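Local coordinates for protein proteasome chaperone 3 (Saccharomyces cerevisiae, PDB 2Z5C) that pairs with a second chaperone, POC4, to bind proteasome precursors and promote formation of the alpha-ring during assembly of the 20S proteasome, at residues Tyr65-Thr69 and Cys83-Glu88. Sequence-based numbering, arbitrary orientation.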
ATOM      1  N   TYR B  65     -20.511  -5.103 -13.826  1.00 72.92           N
ATOM      2  CA  TYR B  65     -19.577  -4.375 -12.954  1.00 72.82           C
ATOM      3  C   TYR B  65     -18.436  -5.237 -12.436  1.00 72.35           C
ATOM      4  O   TYR B  65     -18.562  -6.444 -12.316  1.00 72.86           O
ATOM      5  CB  TYR B  65     -20.308  -3.773 -11.767  1.00 73.26           C
ATOM      6  CG  TYR B  65     -21.184  -2.604 -12.111  1.00 74.25           C
ATOM      7  CD1 TYR B  65     -22.251  -2.255 -11.291  1.00 74.52           C
ATOM      8  CD2 TYR B  65     -20.945  -1.839 -13.255  1.00 75.47           C
ATOM      9  CE1 TYR B  65     -23.054  -1.181 -11.590  1.00 75.63           C
ATOM     10  CE2 TYR B  65     -21.740  -0.761 -13.572  1.00 75.89           C
ATOM     11  CZ  TYR B  65     -22.791  -0.433 -12.736  1.00 76.02           C
ATOM     12  OH  TYR B  65     -23.581   0.646 -13.050  1.00 76.10           O
ATOM     13  N   GLN B  66     -17.321  -4.616 -12.099  1.00 71.71           N
ATOM     14  CA  GLN B  66     -16.122  -5.388 -11.789  1.00 70.72           C
ATOM     15  C   GLN B  66     -15.159  -4.563 -10.918  1.00 68.82           C
ATOM     16  O   GLN B  66     -14.197  -4.013 -11.430  1.00 68.93           O
ATOM     17  CB  GLN B  66     -15.485  -5.851 -13.114  1.00 71.16           C
ATOM     18  CG  GLN B  66     -14.426  -6.932 -13.009  1.00 73.75           C
ATOM     19  CD  GLN B  66     -13.025  -6.353 -12.943  1.00 77.68           C
ATOM     20  OE1 GLN B  66     -12.223  -6.750 -12.088  1.00 80.31           O
ATOM     21  NE2 GLN B  66     -12.718  -5.400 -13.839  1.00 77.54           N
ATOM     22  N   VAL B  67     -15.450  -4.482  -9.616  1.00 66.16           N
ATOM     23  CA  VAL B  67     -14.646  -3.754  -8.631  1.00 63.72           C
ATOM     24  C   VAL B  67     -13.198  -4.244  -8.492  1.00 62.50           C
ATOM     25  O   VAL B  67     -12.929  -5.438  -8.471  1.00 62.87           O
ATOM     26  CB  VAL B  67     -15.279  -3.853  -7.259  1.00 63.42           C
ATOM     27  CG1 VAL B  67     -14.602  -2.903  -6.316  1.00 63.53           C
ATOM     28  CG2 VAL B  67     -16.775  -3.559  -7.333  1.00 63.61           C
ATOM     29  N   VAL B  68     -12.256  -3.318  -8.409  1.00 60.64           N
ATOM     30  CA  VAL B  68     -10.853  -3.675  -8.201  1.00 58.77           C
ATOM     31  C   VAL B  68     -10.314  -2.829  -7.059  1.00 58.54           C
ATOM     32  O   VAL B  68     -10.595  -1.634  -6.984  1.00 59.09           O
ATOM     33  CB  VAL B  68     -10.027  -3.479  -9.463  1.00 58.15           C
ATOM     34  CG1 VAL B  68      -8.559  -3.612  -9.163  1.00 57.07           C
ATOM     35  CG2 VAL B  68     -10.447  -4.484 -10.505  1.00 56.82           C
ATOM     36  N   THR B  69      -9.575  -3.446  -6.148  1.00 57.49           N
ATOM     37  CA  THR B  69      -9.112  -2.718  -4.973  1.00 56.55           C
ATOM     38  C   THR B  69      -7.726  -2.139  -5.181  1.00 55.86           C
ATOM     39  O   THR B  69      -6.763  -2.860  -5.450  1.00 55.79           O
ATOM     40  CB  THR B  69      -9.169  -3.591  -3.724  1.00 56.68           C
ATOM     41  OG1 THR B  69     -10.545  -3.908  -3.472  1.00 57.81           O
ATOM     42  CG2 THR B  69      -8.540  -2.884  -2.506  1.00 54.55           C
ATOM     43  N   CYS B  83     -19.901  -0.079  -3.516  1.00 71.64           N
ATOM     44  CA  CYS B  83     -19.423   0.315  -4.811  1.00 71.92           C
ATOM     45  C   CYS B  83     -20.466   0.123  -5.885  1.00 72.22           C
ATOM     46  O   CYS B  83     -20.756   1.072  -6.612  1.00 73.04           O
ATOM     47  CB  CYS B  83     -18.149  -0.433  -5.160  1.00 71.93           C
ATOM     48  SG  CYS B  83     -16.794   0.214  -4.215  1.00 72.44           S
ATOM     49  N   VAL B  84     -21.042  -1.075  -5.986  1.00 72.08           N
ATOM     50  CA  VAL B  84     -21.908  -1.382  -7.129  1.00 72.04           C
ATOM     51  C   VAL B  84     -23.211  -0.603  -7.019  1.00 72.41           C
ATOM     52  O   VAL B  84     -23.796  -0.185  -8.021  1.00 72.20           O
ATOM     53  CB  VAL B  84     -22.079  -2.897  -7.351  1.00 71.75           C
ATOM     54  CG1 VAL B  84     -23.222  -3.197  -8.290  1.00 71.72           C
ATOM     55  CG2 VAL B  84     -20.797  -3.479  -7.912  1.00 71.18           C
ATOM     56  N   GLN B  85     -23.616  -0.351  -5.788  1.00 73.13           N
ATOM     57  CA  GLN B  85     -24.677   0.606  -5.537  1.00 74.24           C
ATOM     58  C   GLN B  85     -24.377   1.973  -6.135  1.00 75.07           C
ATOM     59  O   GLN B  85     -25.121   2.429  -7.011  1.00 75.71           O
ATOM     60  CB  GLN B  85     -24.975   0.698  -4.044  1.00 74.11           C
ATOM     61  CG  GLN B  85     -25.648  -0.561  -3.574  1.00 74.40           C
ATOM     62  CD  GLN B  85     -26.666  -1.022  -4.584  1.00 74.16           C
ATOM     63  OE1 GLN B  85     -27.755  -0.476  -4.647  1.00 75.98           O
ATOM     64  NE2 GLN B  85     -26.306  -2.001  -5.406  1.00 73.39           N
ATOM     65  N   ILE B  86     -23.281   2.597  -5.689  1.00 75.73           N
ATOM     66  CA  ILE B  86     -22.867   3.915  -6.165  1.00 76.02           C
ATOM     67  C   ILE B  86     -22.774   3.927  -7.686  1.00 76.89           C
ATOM     68  O   ILE B  86     -23.192   4.894  -8.338  1.00 76.81           O
ATOM     69  CB  ILE B  86     -21.530   4.353  -5.551  1.00 75.89           C
ATOM     70  CG1 ILE B  86     -21.668   4.575  -4.035  1.00 75.88           C
ATOM     71  CG2 ILE B  86     -21.055   5.643  -6.205  1.00 76.18           C
ATOM     72  CD1 ILE B  86     -20.342   4.628  -3.263  1.00 75.59           C
ATOM     73  N   ALA B  87     -22.265   2.835  -8.248  1.00 77.90           N
ATOM     74  CA  ALA B  87     -22.114   2.704  -9.694  1.00 79.29           C
ATOM     75  C   ALA B  87     -23.453   2.728 -10.452  1.00 80.22           C
ATOM     76  O   ALA B  87     -23.518   3.219 -11.588  1.00 80.36           O
ATOM     77  CB  ALA B  87     -21.329   1.445 -10.026  1.00 79.44           C
ATOM     78  N   GLU B  88     -24.508   2.193  -9.824  1.00 81.19           N
ATOM     79  CA  GLU B  88     -25.866   2.219 -10.388  1.00 81.65           C
ATOM     80  C   GLU B  88     -26.493   3.591 -10.257  1.00 81.43           C
ATOM     81  O   GLU B  88     -27.042   4.118 -11.221  1.00 81.51           O
ATOM     82  CB  GLU B  88     -26.779   1.151  -9.758  1.00 82.00           C
ATOM     83  CG  GLU B  88     -26.514  -0.288 -10.242  1.00 83.57           C
ATOM     84  CD  GLU B  88     -26.557  -0.438 -11.767  1.00 86.16           C
ATOM     85  OE1 GLU B  88     -26.486  -1.583 -12.273  1.00 86.74           O
ATOM     86  OE2 GLU B  88     -26.665   0.587 -12.474  1.00 87.51           O
TER
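Helix 79-91 lies across one face of the sheet, over strands 50-55 and 110-115, and Y65 and V67 reach it from the neighbouring segment 65-69. Y65 dominates: its m rotamer (chi1 -72°) lays the phenol along the helix, a long, flat side chain able to reach from V84 to E88. The CB of A87 sits over one ring face, 3.9 Å from the centroid and 27° off the normal, a CH-pi contact that the small methyl group allows at close range. V84 meets the ring edge instead, with its CG1 3.3 Å from CD1 of Y65. The side chain of E88, m at chi1 and chi2, brings OE2 3.1 Å from OH of Y65, a weak hydrogen bond that is not settled, because O of A87 lies 3.0 Å from the same OH; the salt bridge of E88 to R92 is the stronger tie. Two residues on, V67 (chi1 -169°, t) places CG2 4.0 Å from CB of C83 and 4.1 Å from CG2 of V84, a gap suited to a small branched side chain. C83 and A87, small enough for the helix to lie close, also touch strand 50-55. This is alpha/beta layer packing, a helix on a mixed sheet, its flank met by Y65 and V67.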